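Local coordinates for protein meso-diaminopimelate dehydrogenase (Clostridium tetani, PDB 3WGY) that probably catalyses the reversible NADP-dependent oxidative deamination of meso-2,6-diaminopimelate and, in this engineered form, binds 4-methyl-2-oxovalerate, at residues G122-L127 with T144-G149; R132-S137 with Q265-N270; V285-A290 with L306-S311; G97-H102 with S117-G122. The protein carries 6 engineered substitutions. All coordinates share one frame; numbering follows the deposited sequence.

In the fold
Following the chain from the N terminus, contact 4 (97-102 with 117-122) closes first, folding helix 99-113 back against the end of strand 116-118 in the parallel, Rossmann-type sheet. Contact 1 starts at Gly122, which both contacts share, and closes a short loop between the start of helix 123-138 and strand 142-147. Contact 2 crosses it: its helix segment, 132-137, lies inside the loop of contact 1, while its partner, 265-270, lies 128 residues further on, so one helix is tied to both outer strands of a three-stranded antiparallel sheet. Contact 3 follows in series, joining helix 276-296 to the loop at 306-311. All four contacts also touch the second subunit.

Contact 1 of 4, residues G122-L127 with T144-G149; sequences GWDPGL and THTFWG
Asp124 OD2 is gripped from two quarters: Trp148 NE1 donates to it at 2.8 Å with an N-H...O angle of 158°, and Arg132 further along the helix forms a salt bridge with the same oxygen. That salt bridge is modelled too short, so the exact position of OD2 is less certain than the pairing itself. The carboxylate approaches the indole at its edge, and the two planes lie 21° apart. With CG turned opposite the backbone N (chi1 -162°), the short aspartate chain reaches out from the helix start toward the strand. Asp124 thus ties the beginning of helix 123-138 to Trp148, just past strand 142-147, an outer strand of the antiparallel sheet, while Arg132 also hydrogen-bonds Thr146 OG1 on the strand itself. The Trp148 side chain is about 10 Å from the bound 2-oxo-4-methylpentanoic acid. Thr146 CG2 lies 3.4 Å above the plane of the Trp148 ring, toward its rim, where a small methyl group fits against the indole. Trp123 adds an apolar touch, its CZ3 lying 4.3 Å from Trp148 CD1 at the edge of the Trp148 ring. The turn carrying Trp123 and Asp124 is a wide, pi-type one, closed by Leu127 N bonding to Gly122 O at 2.8 Å. Gly122, at the N-cap position, and Gly126 both have positive phi, in backbone conformations that glycine alone adopts readily.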
# COMPACT_ATOMS: atom_id res chain seq x y z
N GLY B 122 -3.06 -6.27 -11.31
CA GLY B 122 -2.91 -7.59 -10.72
C GLY B 122 -2.01 -7.38 -9.52
O GLY B 122 -2.01 -6.27 -8.97
N TRP B 123 -1.26 -8.39 -9.08
CA TRP B 123 -0.38 -8.15 -7.94
C TRP B 123 1.00 -7.68 -8.39
O TRP B 123 1.62 -6.86 -7.72
CB TRP B 123 -0.31 -9.34 -6.96
CG TRP B 123 0.05 -10.72 -7.47
CD1 TRP B 123 -0.76 -11.57 -8.18
CD2 TRP B 123 1.26 -11.45 -7.21
NE1 TRP B 123 -0.13 -12.78 -8.36
CE2 TRP B 123 1.11 -12.73 -7.77
CE3 TRP B 123 2.45 -11.13 -6.54
CZ2 TRP B 123 2.11 -13.71 -7.70
CZ3 TRP B 123 3.45 -12.11 -6.47
CH2 TRP B 123 3.27 -13.38 -7.04
N ASP B 124 1.48 -8.20 -9.52
CA ASP B 124 2.75 -7.73 -10.09
C ASP B 124 2.84 -8.13 -11.54
O ASP B 124 3.11 -9.29 -11.86
CB ASP B 124 3.98 -8.25 -9.34
CG ASP B 124 5.24 -7.44 -9.65
OD1 ASP B 124 5.15 -6.51 -10.49
OD2 ASP B 124 6.31 -7.71 -9.07
N PRO B 125 2.63 -7.17 -12.46
CA PRO B 125 2.33 -5.76 -12.15
C PRO B 125 1.00 -5.54 -11.43
O PRO B 125 0.11 -6.39 -11.45
CB PRO B 125 2.35 -5.11 -13.53
CG PRO B 125 1.77 -6.19 -14.39
CD PRO B 125 2.52 -7.42 -13.91
N GLY B 126 0.89 -4.38 -10.79
CA GLY B 126 -0.32 -4.05 -10.06
C GLY B 126 -0.01 -3.55 -8.67
O GLY B 126 0.59 -2.49 -8.51
N LEU B 127 -0.40 -4.32 -7.66
CA LEU B 127 -0.15 -3.90 -6.28
C LEU B 127 1.33 -3.72 -5.97
O LEU B 127 1.71 -2.76 -5.29
CB LEU B 127 -0.79 -4.90 -5.31
CG LEU B 127 -2.27 -5.17 -5.59
CD1 LEU B 127 -2.83 -6.06 -4.49
CD2 LEU B 127 -3.04 -3.85 -5.65
N THR B 144 14.99 -0.09 -2.99
CA THR B 144 13.77 -0.89 -3.08
C THR B 144 14.16 -2.32 -3.36
O THR B 144 15.06 -2.59 -4.16
CB THR B 144 12.85 -0.44 -4.23
OG1 THR B 144 12.50 0.94 -4.06
CG2 THR B 144 11.59 -1.28 -4.24
N HIS B 145 13.48 -3.25 -2.70
CA HIS B 145 13.75 -4.66 -2.88
C HIS B 145 12.45 -5.44 -3.10
O HIS B 145 11.58 -5.47 -2.22
CB HIS B 145 14.46 -5.22 -1.65
CG HIS B 145 15.80 -4.60 -1.39
ND1 HIS B 145 16.84 -4.65 -2.31
CD2 HIS B 145 16.28 -3.92 -0.32
CE1 HIS B 145 17.90 -4.05 -1.81
NE2 HIS B 145 17.59 -3.59 -0.61
N THR B 146 12.31 -6.06 -4.26
CA THR B 146 11.13 -6.87 -4.53
C THR B 146 11.56 -8.34 -4.58
O THR B 146 12.54 -8.70 -5.23
CB THR B 146 10.46 -6.52 -5.88
OG1 THR B 146 10.12 -5.13 -5.91
CG2 THR B 146 9.17 -7.32 -6.03
N PHE B 147 10.82 -9.18 -3.86
CA PHE B 147 11.09 -10.62 -3.82
C PHE B 147 9.81 -11.31 -4.26
O PHE B 147 8.71 -10.85 -3.94
CB PHE B 147 11.43 -11.08 -2.40
CG PHE B 147 12.72 -10.52 -1.86
CD1 PHE B 147 12.83 -9.18 -1.53
CD2 PHE B 147 13.81 -11.35 -1.62
CE1 PHE B 147 14.00 -8.67 -0.97
CE2 PHE B 147 14.99 -10.85 -1.06
CZ PHE B 147 15.08 -9.51 -0.73
N TRP B 148 9.87 -12.36 -4.96
CA TRP B 148 8.67 -13.06 -5.38
C TRP B 148 8.59 -14.36 -4.57
O TRP B 148 9.33 -15.31 -4.81
CB TRP B 148 8.71 -13.28 -6.89
CG TRP B 148 8.60 -11.96 -7.63
CD1 TRP B 148 7.45 -11.28 -7.95
CD2 TRP B 148 9.69 -11.11 -8.04
NE1 TRP B 148 7.75 -10.06 -8.52
CE2 TRP B 148 9.12 -9.93 -8.59
CE3 TRP B 148 11.08 -11.22 -7.98
CZ2 TRP B 148 9.90 -8.88 -9.09
CZ3 TRP B 148 11.86 -10.17 -8.48
CH2 TRP B 148 11.26 -9.01 -9.02
N GLY B 149 7.69 -14.33 -3.58
CA GLY B 149 7.45 -15.43 -2.66
C GLY B 149 7.40 -16.79 -3.30
O GLY B 149 7.44 -16.87 -4.53

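Contact 2 of 4, residues R132-S137 with Q265-N270; sequences RLLGES and QVMEFN
Met267 sends its terminal methyl into the side of helix 123-138, where CE lies 3.9 Å from Gly135 CA and 4.0 Å from Leu134 CG. The shape of the thioether chain explains the reach: CG stands opposite the carbonyl carbon, the next bond is extended, and the chain then bends at the sulfur (chi3 65°), so that SD and CE both face the helix. SD itself approaches Gly135 CA to 4.0 Å, so sulfur and methyl meet the same alpha carbon. Glycine suits this place because, with no side chain, its alpha carbon can be met directly by the methionine, and the backbones come close there, with 6.8 Å between Gly135 CA and Met267 CA. Leu134 closes one flank. Its CG lies opposite the backbone N (chi1 -174°), which directs the branched end toward the strand; the two side chains cross at about a right angle, with Leu134 CD2 4.2 Å from Met267 CE. No hydrogen bond spans the contact, as befits two apolar surfaces pressed together. Some polar groups are bonded within their own segment. Ser137 OG donates to Leu133 O at 2.9 Å from above the carbonyl plane, sharing that oxygen with its own backbone N. On the strand, Asn270 ND2 meets Glu268 OE1 from above the carboxylate plane, and Arg184 forms a salt bridge with the same oxygen. Residues 265-270 also pair antiparallel with a strand of the second subunit. The arrangement is thus a helix packed on a beta sheet that continues across the dimer interface.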
# COMPACT_ATOMS: atom_id res chain seq x y z
N ARG B 132 6.13 -0.12 -4.94
CA ARG B 132 7.51 0.27 -5.26
C ARG B 132 7.46 1.79 -5.40
O ARG B 132 8.30 2.51 -4.87
CB ARG B 132 7.98 -0.34 -6.59
CG ARG B 132 8.09 -1.85 -6.63
CD ARG B 132 8.55 -2.32 -8.02
NE ARG B 132 8.27 -3.74 -8.21
CZ ARG B 132 7.32 -4.22 -9.00
NH1 ARG B 132 6.53 -3.42 -9.71
NH2 ARG B 132 7.14 -5.52 -9.08
N LEU B 133 6.44 2.27 -6.11
CA LEU B 133 6.26 3.70 -6.33
C LEU B 133 6.13 4.46 -5.02
O LEU B 133 6.84 5.44 -4.78
CB LEU B 133 5.01 3.94 -7.18
CG LEU B 133 4.66 5.41 -7.43
CD1 LEU B 133 5.90 6.16 -7.96
CD2 LEU B 133 3.49 5.51 -8.41
N LEU B 134 5.22 4.00 -4.17
CA LEU B 134 5.01 4.62 -2.87
C LEU B 134 6.32 4.68 -2.10
O LEU B 134 6.69 5.72 -1.55
CB LEU B 134 3.99 3.80 -2.05
CG LEU B 134 3.58 4.41 -0.72
CD1 LEU B 134 2.90 5.75 -1.01
CD2 LEU B 134 2.64 3.44 0.03
N GLY B 135 7.04 3.57 -2.08
CA GLY B 135 8.29 3.51 -1.36
C GLY B 135 9.33 4.53 -1.80
O GLY B 135 9.90 5.24 -0.96
N GLU B 136 9.58 4.61 -3.10
CA GLU B 136 10.59 5.55 -3.57
C GLU B 136 10.10 6.99 -3.54
O GLU B 136 10.90 7.92 -3.58
CB GLU B 136 11.10 5.17 -4.98
CG GLU B 136 10.09 5.21 -6.12
CD GLU B 136 10.75 4.91 -7.48
OE1 GLU B 136 11.38 3.83 -7.61
OE2 GLU B 136 10.63 5.74 -8.41
N SER B 137 8.78 7.18 -3.44
CA SER B 137 8.24 8.54 -3.38
C SER B 137 8.32 9.07 -1.96
O SER B 137 8.71 10.21 -1.73
CB SER B 137 6.78 8.56 -3.84
OG SER B 137 6.69 8.33 -5.23
N GLN B 265 14.47 3.85 8.16
CA GLN B 265 13.03 3.82 7.97
C GLN B 265 12.71 2.71 6.96
O GLN B 265 13.23 2.73 5.84
CB GLN B 265 12.54 5.17 7.43
CG GLN B 265 13.19 6.37 8.12
CD GLN B 265 12.53 6.74 9.45
OE1 GLN B 265 12.44 5.93 10.37
NE2 GLN B 265 12.09 7.99 9.54
N VAL B 266 11.88 1.75 7.35
CA VAL B 266 11.55 0.66 6.46
C VAL B 266 10.06 0.46 6.24
O VAL B 266 9.28 0.37 7.20
CB VAL B 266 12.14 -0.69 6.96
CG1 VAL B 266 11.88 -1.79 5.93
CG2 VAL B 266 13.64 -0.54 7.23
N MET B 267 9.68 0.36 4.97
CA MET B 267 8.31 0.14 4.54
C MET B 267 8.27 -1.23 3.86
O MET B 267 9.20 -1.60 3.12
CB MET B 267 7.88 1.20 3.54
CG MET B 267 7.97 2.63 4.04
SD MET B 267 7.91 3.81 2.66
CE MET B 267 6.28 3.52 2.04
N GLU B 268 7.22 -1.98 4.10
CA GLU B 268 7.10 -3.29 3.49
C GLU B 268 5.66 -3.62 3.11
O GLU B 268 4.73 -3.27 3.83
CB GLU B 268 7.63 -4.37 4.45
CG GLU B 268 7.40 -5.80 3.97
CD GLU B 268 8.04 -6.88 4.84
OE1 GLU B 268 7.71 -8.07 4.63
OE2 GLU B 268 8.87 -6.57 5.72
N PHE B 269 5.50 -4.25 1.96
CA PHE B 269 4.19 -4.69 1.50
C PHE B 269 4.46 -6.13 1.06
O PHE B 269 5.46 -6.40 0.40
CB PHE B 269 3.70 -3.89 0.29
CG PHE B 269 2.37 -4.36 -0.25
CD1 PHE B 269 1.18 -3.98 0.37
CD2 PHE B 269 2.31 -5.20 -1.35
CE1 PHE B 269 -0.06 -4.43 -0.12
CE2 PHE B 269 1.09 -5.66 -1.84
CZ PHE B 269 -0.10 -5.27 -1.23
N ASN B 270 3.59 -7.05 1.45
CA ASN B 270 3.80 -8.43 1.03
C ASN B 270 2.47 -9.15 0.90
O ASN B 270 1.47 -8.73 1.46
CB ASN B 270 4.75 -9.17 2.00
CG ASN B 270 4.14 -9.40 3.36
OD1 ASN B 270 3.06 -9.96 3.48
ND2 ASN B 270 4.84 -8.97 4.40

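Contact 3 of 4, residues V285-A290 with L306-S311; sequences VAYSRA and LDIPFS
Ile308 is the residue of 306-311 that meets the helix, fitting its two branches against Tyr287 and Ala290. Before it, Leu306 points away from helix 276-296 and packs instead on Leu133 of helix 123-138, while Asp307 OD2 turns back to accept from Thr304 N. At Ile308 the chain is extended. CG2 stands opposite the backbone N and touches Ala290 CB at 3.9 Å, and the other branch, with CG1 beside the backbone N (chi1 -54°), carries CD1 to 3.9 Å from Tyr287 CD1. That methyl lies at the edge of the phenol ring, near its plane. A beta-branched residue serves two neighbours at once, and alanine lets the loop come close to the helix. The carbonyl of Ile308 is used as well: Tyr287 OH donates to a water, 2.7 Å away, which in turn donates to Ile308 O at 2.7 Å. After Pro309, Phe310 turns its ring to Leu130 and to Phe310 of the second subunit. The loop after strand 301-303, the edge strand of the parallel, Rossmann-type sheet, is thus packed on the long helix 276-296 and goes on into the dimer interface.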
# COMPACT_ATOMS: atom_id res chain seq x y z
N VAL B 285 -11.26 -7.56 -10.65
CA VAL B 285 -12.63 -7.13 -10.38
C VAL B 285 -12.69 -5.77 -9.69
O VAL B 285 -13.47 -4.91 -10.10
CB VAL B 285 -13.37 -8.16 -9.53
CG1 VAL B 285 -14.76 -7.63 -9.14
CG2 VAL B 285 -13.51 -9.47 -10.31
N ALA B 286 -11.89 -5.58 -8.64
CA ALA B 286 -11.90 -4.31 -7.92
C ALA B 286 -11.58 -3.15 -8.86
O ALA B 286 -12.22 -2.09 -8.81
CB ALA B 286 -10.91 -4.34 -6.78
N TYR B 287 -10.58 -3.35 -9.71
CA TYR B 287 -10.19 -2.31 -10.66
C TYR B 287 -11.26 -2.08 -11.73
O TYR B 287 -11.29 -1.03 -12.36
CB TYR B 287 -8.84 -2.64 -11.28
CG TYR B 287 -7.70 -2.06 -10.47
CD1 TYR B 287 -7.32 -0.73 -10.62
CD2 TYR B 287 -7.08 -2.81 -9.47
CE1 TYR B 287 -6.37 -0.14 -9.79
CE2 TYR B 287 -6.12 -2.24 -8.63
CZ TYR B 287 -5.78 -0.90 -8.79
OH TYR B 287 -4.88 -0.31 -7.92
N SER B 288 -12.15 -3.05 -11.91
CA SER B 288 -13.24 -2.90 -12.87
C SER B 288 -14.17 -1.82 -12.34
O SER B 288 -14.72 -1.04 -13.11
CB SER B 288 -14.02 -4.20 -13.05
OG SER B 288 -13.33 -5.05 -13.94
N ARG B 289 -14.35 -1.80 -11.03
CA ARG B 289 -15.21 -0.81 -10.40
C ARG B 289 -14.64 0.57 -10.67
O ARG B 289 -15.38 1.51 -10.95
CB ARG B 289 -15.32 -1.04 -8.89
CG ARG B 289 -16.21 -0.01 -8.20
CD ARG B 289 -16.42 -0.30 -6.72
NE ARG B 289 -17.09 -1.58 -6.48
CZ ARG B 289 -16.47 -2.70 -6.15
NH1 ARG B 289 -15.14 -2.72 -6.01
NH2 ARG B 289 -17.17 -3.81 -5.97
N ALA B 290 -13.31 0.69 -10.57
CA ALA B 290 -12.64 1.96 -10.79
C ALA B 290 -12.73 2.43 -12.23
O ALA B 290 -12.92 3.62 -12.49
CB ALA B 290 -11.18 1.85 -10.39
N LEU B 306 -1.14 3.08 -11.40
CA LEU B 306 -0.45 4.27 -10.90
C LEU B 306 -1.26 5.56 -11.00
O LEU B 306 -1.03 6.50 -10.24
CB LEU B 306 0.88 4.47 -11.64
CG LEU B 306 2.12 3.65 -11.25
CD1 LEU B 306 1.77 2.20 -11.02
CD2 LEU B 306 3.18 3.79 -12.34
N ASP B 307 -2.21 5.60 -11.94
CA ASP B 307 -3.05 6.78 -12.16
C ASP B 307 -4.39 6.74 -11.43
O ASP B 307 -5.15 7.70 -11.52
CB ASP B 307 -3.40 6.93 -13.65
CG ASP B 307 -2.21 6.78 -14.56
OD1 ASP B 307 -1.23 7.54 -14.40
OD2 ASP B 307 -2.25 5.89 -15.44
N ILE B 308 -4.68 5.66 -10.73
CA ILE B 308 -5.98 5.53 -10.07
C ILE B 308 -6.01 5.63 -8.54
O ILE B 308 -5.40 4.82 -7.85
CB ILE B 308 -6.64 4.19 -10.47
CG1 ILE B 308 -6.70 4.07 -11.99
CG2 ILE B 308 -8.03 4.09 -9.87
CD1 ILE B 308 -7.17 2.71 -12.46
N PRO B 309 -6.75 6.61 -8.01
CA PRO B 309 -6.86 6.80 -6.56
C PRO B 309 -7.53 5.56 -5.97
O PRO B 309 -8.43 4.99 -6.59
CB PRO B 309 -7.77 8.04 -6.44
CG PRO B 309 -7.55 8.75 -7.75
CD PRO B 309 -7.54 7.61 -8.73
N PHE B 310 -7.08 5.14 -4.80
CA PHE B 310 -7.64 3.95 -4.18
C PHE B 310 -9.14 4.08 -3.91
O PHE B 310 -9.85 3.08 -3.87
CB PHE B 310 -6.90 3.63 -2.88
CG PHE B 310 -5.56 2.98 -3.08
CD1 PHE B 310 -4.94 2.97 -4.33
CD2 PHE B 310 -4.89 2.39 -2.01
CE1 PHE B 310 -3.69 2.39 -4.50
CE2 PHE B 310 -3.64 1.81 -2.17
CZ PHE B 310 -3.03 1.81 -3.42
N SER B 311 -9.62 5.31 -3.75
CA SER B 311 -11.05 5.53 -3.50
C SER B 311 -11.95 4.89 -4.56
O SER B 311 -13.06 4.45 -4.26
CB SER B 311 -11.35 7.03 -3.42
OG SER B 311 -11.03 7.67 -4.65
O HOH W 1 -4.27 2.35 -8.09

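Contact 4 of 4, residues G97-H102 with S117-G122; sequences GRIPQH and SLISTG
The beta-alpha-beta unit of strand 88-90, helix 99-113 and strand 116-118 is closed here, where Ile99 and His102 in the first turn of the helix meet Ile119 and Ser120 at the C-terminal end of the second strand and the turn that follows. His102 turns its ring edge to the isoleucine: CD2 lies 3.6 Å from Ile119 CB and 3.7 Å from Ile119 CG2, near the plane of the ring, as the two side chains slide past each other in opposite directions. The imidazole is held in that pose from outside, since NE2 is hydrogen-bonded to Asp91 OD2 and the ring stacks on Phe93. Histidine suits the place by offering a C-H edge to the aliphatic branch of Ile119 and a nitrogen to the aspartate. Ile119 takes an unusual first torsion, with CG1 lodged between the backbone N and the carbonyl carbon (chi1 74°), and this brings CD1 to 4.2 Å from Ile99 O. In turn, Ile99 CD1 lies 3.3 Å from Ser120 OG, meeting the hydroxyl rather than the backbone. That hydroxyl is hydrogen-bonded to Phe93 O, and Ser120 N to Asp91 OD1, so Asp91 steadies both sides of the contact. Ile119 also packs on Phe103 and Met106 of the same helix, Leu118 faces helix 276-296 through Tyr287 and Ile291, and Leu326 of the second subunit lies against Ile99 and Ser120.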
# COMPACT_ATOMS: atom_id res chain seq x y z
N GLY B 97 8.86 -5.60 -19.62
CA GLY B 97 9.66 -5.00 -20.67
C GLY B 97 8.86 -4.46 -21.84
O GLY B 97 9.26 -3.48 -22.47
N ARG B 98 7.72 -5.08 -22.14
CA ARG B 98 6.90 -4.62 -23.25
C ARG B 98 5.73 -3.74 -22.80
O ARG B 98 4.90 -3.36 -23.62
CB ARG B 98 6.37 -5.83 -24.03
CG ARG B 98 7.44 -6.59 -24.81
CD ARG B 98 7.96 -5.77 -26.00
NE ARG B 98 7.49 -6.29 -27.29
CZ ARG B 98 7.90 -7.43 -27.84
NH1 ARG B 98 7.42 -7.83 -29.01
NH2 ARG B 98 8.79 -8.19 -27.21
N ILE B 99 5.68 -3.42 -21.51
CA ILE B 99 4.59 -2.59 -20.99
C ILE B 99 4.49 -1.22 -21.68
O ILE B 99 3.39 -0.81 -22.06
CB ILE B 99 4.72 -2.41 -19.44
CG1 ILE B 99 4.07 -3.61 -18.74
CG2 ILE B 99 4.04 -1.12 -18.99
CD1 ILE B 99 4.07 -3.53 -17.22
N PRO B 100 5.61 -0.50 -21.83
CA PRO B 100 5.55 0.81 -22.48
C PRO B 100 4.85 0.75 -23.84
O PRO B 100 4.03 1.60 -24.16
CB PRO B 100 7.03 1.18 -22.62
CG PRO B 100 7.63 0.58 -21.39
CD PRO B 100 6.98 -0.79 -21.36
N GLN B 101 5.18 -0.28 -24.61
CA GLN B 101 4.60 -0.48 -25.93
C GLN B 101 3.13 -0.85 -25.87
O GLN B 101 2.33 -0.41 -26.71
CB GLN B 101 5.38 -1.57 -26.67
CG GLN B 101 4.93 -1.81 -28.10
CD GLN B 101 4.43 -3.23 -28.32
OE1 GLN B 101 4.61 -3.79 -29.40
NE2 GLN B 101 3.79 -3.81 -27.31
N HIS B 102 2.76 -1.68 -24.90
CA HIS B 102 1.38 -2.11 -24.76
C HIS B 102 0.54 -0.88 -24.44
O HIS B 102 -0.58 -0.73 -24.95
CB HIS B 102 1.26 -3.13 -23.62
CG HIS B 102 -0.13 -3.67 -23.44
ND1 HIS B 102 -0.79 -4.39 -24.42
CD2 HIS B 102 -0.97 -3.61 -22.38
CE1 HIS B 102 -1.97 -4.75 -23.97
NE2 HIS B 102 -2.11 -4.29 -22.74
N SER B 117 -8.97 2.17 -21.10
CA SER B 117 -8.39 0.85 -20.92
C SER B 117 -7.36 0.81 -19.81
O SER B 117 -6.40 1.58 -19.82
CB SER B 117 -7.73 0.36 -22.21
OG SER B 117 -8.69 0.13 -23.22
N LEU B 118 -7.55 -0.09 -18.85
CA LEU B 118 -6.61 -0.24 -17.76
C LEU B 118 -5.68 -1.40 -18.10
O LEU B 118 -6.12 -2.53 -18.29
CB LEU B 118 -7.34 -0.54 -16.45
CG LEU B 118 -6.43 -1.00 -15.31
CD1 LEU B 118 -5.39 0.08 -15.03
CD2 LEU B 118 -7.27 -1.30 -14.06
N ILE B 119 -4.38 -1.12 -18.19
CA ILE B 119 -3.42 -2.17 -18.50
C ILE B 119 -2.53 -2.50 -17.31
O ILE B 119 -2.34 -1.69 -16.41
CB ILE B 119 -2.49 -1.77 -19.66
CG1 ILE B 119 -1.48 -0.74 -19.17
CG2 ILE B 119 -3.32 -1.18 -20.82
CD1 ILE B 119 -0.29 -0.58 -20.08
N SER B 120 -2.00 -3.72 -17.32
CA SER B 120 -1.07 -4.20 -16.31
C SER B 120 -1.47 -4.14 -14.84
O SER B 120 -0.69 -3.68 -14.00
CB SER B 120 0.27 -3.49 -16.49
OG SER B 120 0.78 -3.68 -17.81
N THR B 121 -2.68 -4.60 -14.51
CA THR B 121 -3.09 -4.62 -13.12
C THR B 121 -2.96 -6.07 -12.63
O THR B 121 -2.75 -6.98 -13.43
CB THR B 121 -4.53 -4.09 -12.93
OG1 THR B 121 -4.81 -3.95 -11.52
CG2 THR B 121 -5.54 -5.02 -13.55
N GLY B 122 -3.06 -6.27 -11.31
CA GLY B 122 -2.91 -7.59 -10.72
C GLY B 122 -2.01 -7.38 -9.52
O GLY B 122 -2.01 -6.27 -8.97